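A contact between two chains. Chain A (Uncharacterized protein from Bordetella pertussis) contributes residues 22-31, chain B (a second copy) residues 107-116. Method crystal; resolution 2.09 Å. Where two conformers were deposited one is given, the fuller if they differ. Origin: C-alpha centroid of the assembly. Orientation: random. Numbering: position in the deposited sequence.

Chain A 22-31: EFLHALEAET
Chain B (107-116) HNQRNGTLIA

Both stretches are continuous α-helix, phi/psi near -62/-42, and run nearly parallel: the axes cross at 19° and approach to 10.0 Å. L27(A) sits level with N108(B), CA to CA 6.6 Å, and T31(A) with N111(B), CA to CA 6.2 Å; this second level pair comes four residues on in chain A and three on in chain B, roughly a turn of each helix.

H107(B), chi1 t and chi2 166°, points toward chain A. Its ring takes CB of L27(A) over one face, 3.6 Å from the centroid, a CH-pi contact, while at the ring edge NE2 donates to OG1 of T31(A) at 2.8 Å. N108(B), chi1 t, offers its CA to CD2 of L27(A) (m, t) at 3.5 Å, and its ND2 lies 3.9 Å from CZ of F23(A) (t), at the ring edge.

N111(B), chi1 m and chi2 -4°, is the polar hub. ND2 donates to the backbone O of L27(A) at 3.0 Å and to OE1 of E30(A), extended t, t, at 2.9 Å; OD1 accepts from OG1 of T31(A) (m) at 2.7 Å. The T31(A) hydroxyl thus accepts from the imidazole and donates to the amide, and the side chain of T31(A) sits as a knob among H107(B), R110(B), N111(B) and L114(B).

G112(B) makes no contact with the chain A stretch. L114(B) (m, t) brings CD1 to 4.2 Å from CG2 of T31(A), methyl against methyl in van der Waals contact; I115(B) (m, t) packs its CD1 methyl 3.6 Å from the carboxylate OE2 of E30(A), a nonpolar contact.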

# COMPACT_ATOMS: atom_id res chain seq x y z
N GLU A 22 -8.11 5.56 24.18
CA GLU A 22 -8.68 4.91 23.03
C GLU A 22 -8.15 5.60 21.76
O GLU A 22 -7.85 4.95 20.75
CB GLU A 22 -10.20 4.94 23.07
CG GLU A 22 -10.84 4.00 24.14
CD GLU A 22 -12.37 4.19 24.29
OE1 GLU A 22 -13.03 4.59 23.29
OE2 GLU A 22 -12.92 3.93 25.39
N PHE A 23 -8.03 6.92 21.83
CA PHE A 23 -7.49 7.72 20.74
C PHE A 23 -6.04 7.35 20.50
O PHE A 23 -5.63 7.15 19.36
CB PHE A 23 -7.64 9.21 21.09
CG PHE A 23 -7.35 10.15 19.94
CD1 PHE A 23 -8.36 10.52 19.07
CD2 PHE A 23 -6.09 10.69 19.77
CE1 PHE A 23 -8.11 11.40 18.03
CE2 PHE A 23 -5.83 11.59 18.73
CZ PHE A 23 -6.85 11.94 17.87
N LEU A 24 -5.24 7.23 21.57
CA LEU A 24 -3.90 6.70 21.40
C LEU A 24 -3.87 5.36 20.66
O LEU A 24 -3.04 5.19 19.78
CB LEU A 24 -3.16 6.59 22.72
CG LEU A 24 -2.67 7.93 23.33
CD1 LEU A 24 -2.26 7.69 24.82
CD2 LEU A 24 -1.51 8.47 22.52
N HIS A 25 -4.79 4.44 20.95
CA HIS A 25 -4.80 3.16 20.24
C HIS A 25 -5.25 3.33 18.79
O HIS A 25 -4.73 2.65 17.92
CB HIS A 25 -5.67 2.13 20.96
CG HIS A 25 -5.24 1.86 22.37
ND1 HIS A 25 -6.07 1.32 23.32
CD2 HIS A 25 -4.04 2.06 22.97
CE1 HIS A 25 -5.41 1.21 24.46
NE2 HIS A 25 -4.18 1.65 24.27
N ALA A 26 -6.21 4.23 18.54
CA ALA A 26 -6.55 4.60 17.17
C ALA A 26 -5.33 5.18 16.44
O ALA A 26 -5.11 4.85 15.29
CB ALA A 26 -7.71 5.60 17.14
N LEU A 27 -4.56 6.04 17.10
CA LEU A 27 -3.32 6.61 16.50
C LEU A 27 -2.32 5.52 16.11
O LEU A 27 -1.71 5.62 15.01
CB LEU A 27 -2.64 7.63 17.42
CG LEU A 27 -3.28 9.03 17.51
CD1 LEU A 27 -2.81 9.77 18.75
CD2 LEU A 27 -3.03 9.89 16.23
N GLU A 28 -2.16 4.53 17.01
CA GLU A 28 -1.28 3.35 16.81
C GLU A 28 -1.71 2.57 15.58
O GLU A 28 -0.87 2.16 14.75
CB GLU A 28 -1.28 2.41 18.04
CG GLU A 28 -0.25 2.77 19.18
CD GLU A 28 -0.63 2.23 20.63
OE1 GLU A 28 -1.19 1.13 20.77
OE2 GLU A 28 -0.34 2.91 21.65
N ALA A 29 -3.03 2.42 15.43
CA ALA A 29 -3.59 1.80 14.24
C ALA A 29 -3.31 2.63 12.96
O ALA A 29 -2.85 2.08 11.95
CB ALA A 29 -5.12 1.51 14.42
N GLU A 30 -3.56 3.93 12.99
CA GLU A 30 -3.19 4.82 11.89
C GLU A 30 -1.70 4.65 11.53
O GLU A 30 -1.38 4.46 10.37
CB GLU A 30 -3.45 6.27 12.26
CG GLU A 30 -3.11 7.26 11.18
CD GLU A 30 -3.40 8.67 11.57
OE1 GLU A 30 -3.46 9.00 12.78
OE2 GLU A 30 -3.56 9.48 10.63
N THR A 31 -0.81 4.73 12.52
CA THR A 31 0.64 4.59 12.24
C THR A 31 0.93 3.24 11.57
O THR A 31 1.67 3.18 10.57
CB THR A 31 1.51 4.67 13.51
OG1 THR A 31 1.33 5.93 14.17
CG2 THR A 31 3.02 4.52 13.15
N HIS B 107 1.72 12.34 18.73
CA HIS B 107 1.54 11.16 17.88
C HIS B 107 0.69 11.54 16.68
O HIS B 107 1.02 11.24 15.53
CB HIS B 107 0.91 10.03 18.70
CG HIS B 107 0.96 8.68 18.07
ND1 HIS B 107 0.70 7.53 18.78
CD2 HIS B 107 1.21 8.29 16.80
CE1 HIS B 107 0.80 6.49 17.98
NE2 HIS B 107 1.12 6.92 16.77
N ASN B 108 -0.37 12.29 16.93
CA ASN B 108 -1.18 12.79 15.85
C ASN B 108 -0.37 13.64 14.84
O ASN B 108 -0.51 13.51 13.60
CB ASN B 108 -2.35 13.59 16.42
CG ASN B 108 -3.52 13.64 15.50
OD1 ASN B 108 -3.51 13.02 14.46
ND2 ASN B 108 -4.54 14.38 15.88
N GLN B 109 0.51 14.49 15.38
CA GLN B 109 1.40 15.28 14.56
C GLN B 109 2.34 14.36 13.77
O GLN B 109 2.49 14.54 12.57
CB GLN B 109 2.17 16.34 15.37
CG GLN B 109 3.09 17.22 14.49
CD GLN B 109 3.67 18.44 15.19
OE1 GLN B 109 4.15 18.37 16.33
NE2 GLN B 109 3.64 19.57 14.50
N ARG B 110 2.95 13.38 14.43
CA ARG B 110 3.83 12.44 13.72
C ARG B 110 3.09 11.78 12.57
O ARG B 110 3.65 11.64 11.49
CB ARG B 110 4.36 11.34 14.62
CG ARG B 110 5.63 11.68 15.42
CD ARG B 110 5.74 10.74 16.63
NE ARG B 110 5.32 9.37 16.29
CZ ARG B 110 4.83 8.47 17.16
NH1 ARG B 110 4.70 8.77 18.45
NH2 ARG B 110 4.48 7.25 16.72
N ASN B 111 1.84 11.38 12.80
CA ASN B 111 1.09 10.71 11.74
C ASN B 111 0.75 11.66 10.61
O ASN B 111 0.78 11.27 9.45
CB ASN B 111 -0.15 10.00 12.28
CG ASN B 111 0.20 8.73 13.01
OD1 ASN B 111 1.37 8.34 13.06
ND2 ASN B 111 -0.80 8.11 13.64
N GLY B 112 0.46 12.92 10.93
CA GLY B 112 0.33 13.91 9.89
C GLY B 112 1.59 14.03 9.05
O GLY B 112 1.51 14.23 7.88
N THR B 113 2.76 13.92 9.65
CA THR B 113 3.98 13.99 8.90
C THR B 113 4.13 12.75 7.99
O THR B 113 4.51 12.88 6.83
CB THR B 113 5.18 14.17 9.85
OG1 THR B 113 5.00 15.39 10.57
CG2 THR B 113 6.49 14.21 9.11
N LEU B 114 3.78 11.56 8.50
CA LEU B 114 3.91 10.31 7.71
C LEU B 114 2.99 10.36 6.52
O LEU B 114 3.34 9.90 5.42
CB LEU B 114 3.60 9.06 8.55
CG LEU B 114 4.63 8.67 9.59
CD1 LEU B 114 4.14 7.54 10.49
CD2 LEU B 114 5.96 8.30 8.91
N ILE B 115 1.80 10.92 6.72
CA ILE B 115 0.89 11.13 5.59
C ILE B 115 1.56 11.97 4.52
O ILE B 115 1.38 11.71 3.31
CB ILE B 115 -0.46 11.78 6.04
CG1 ILE B 115 -1.30 10.77 6.86
CG2 ILE B 115 -1.27 12.30 4.83
CD1 ILE B 115 -2.32 11.46 7.84
N ALA B 116 2.34 12.98 4.95
CA ALA B 116 3.05 13.86 4.01
C ALA B 116 4.18 13.10 3.30
O ALA B 116 4.38 13.26 2.09
CB ALA B 116 3.60 15.11 4.74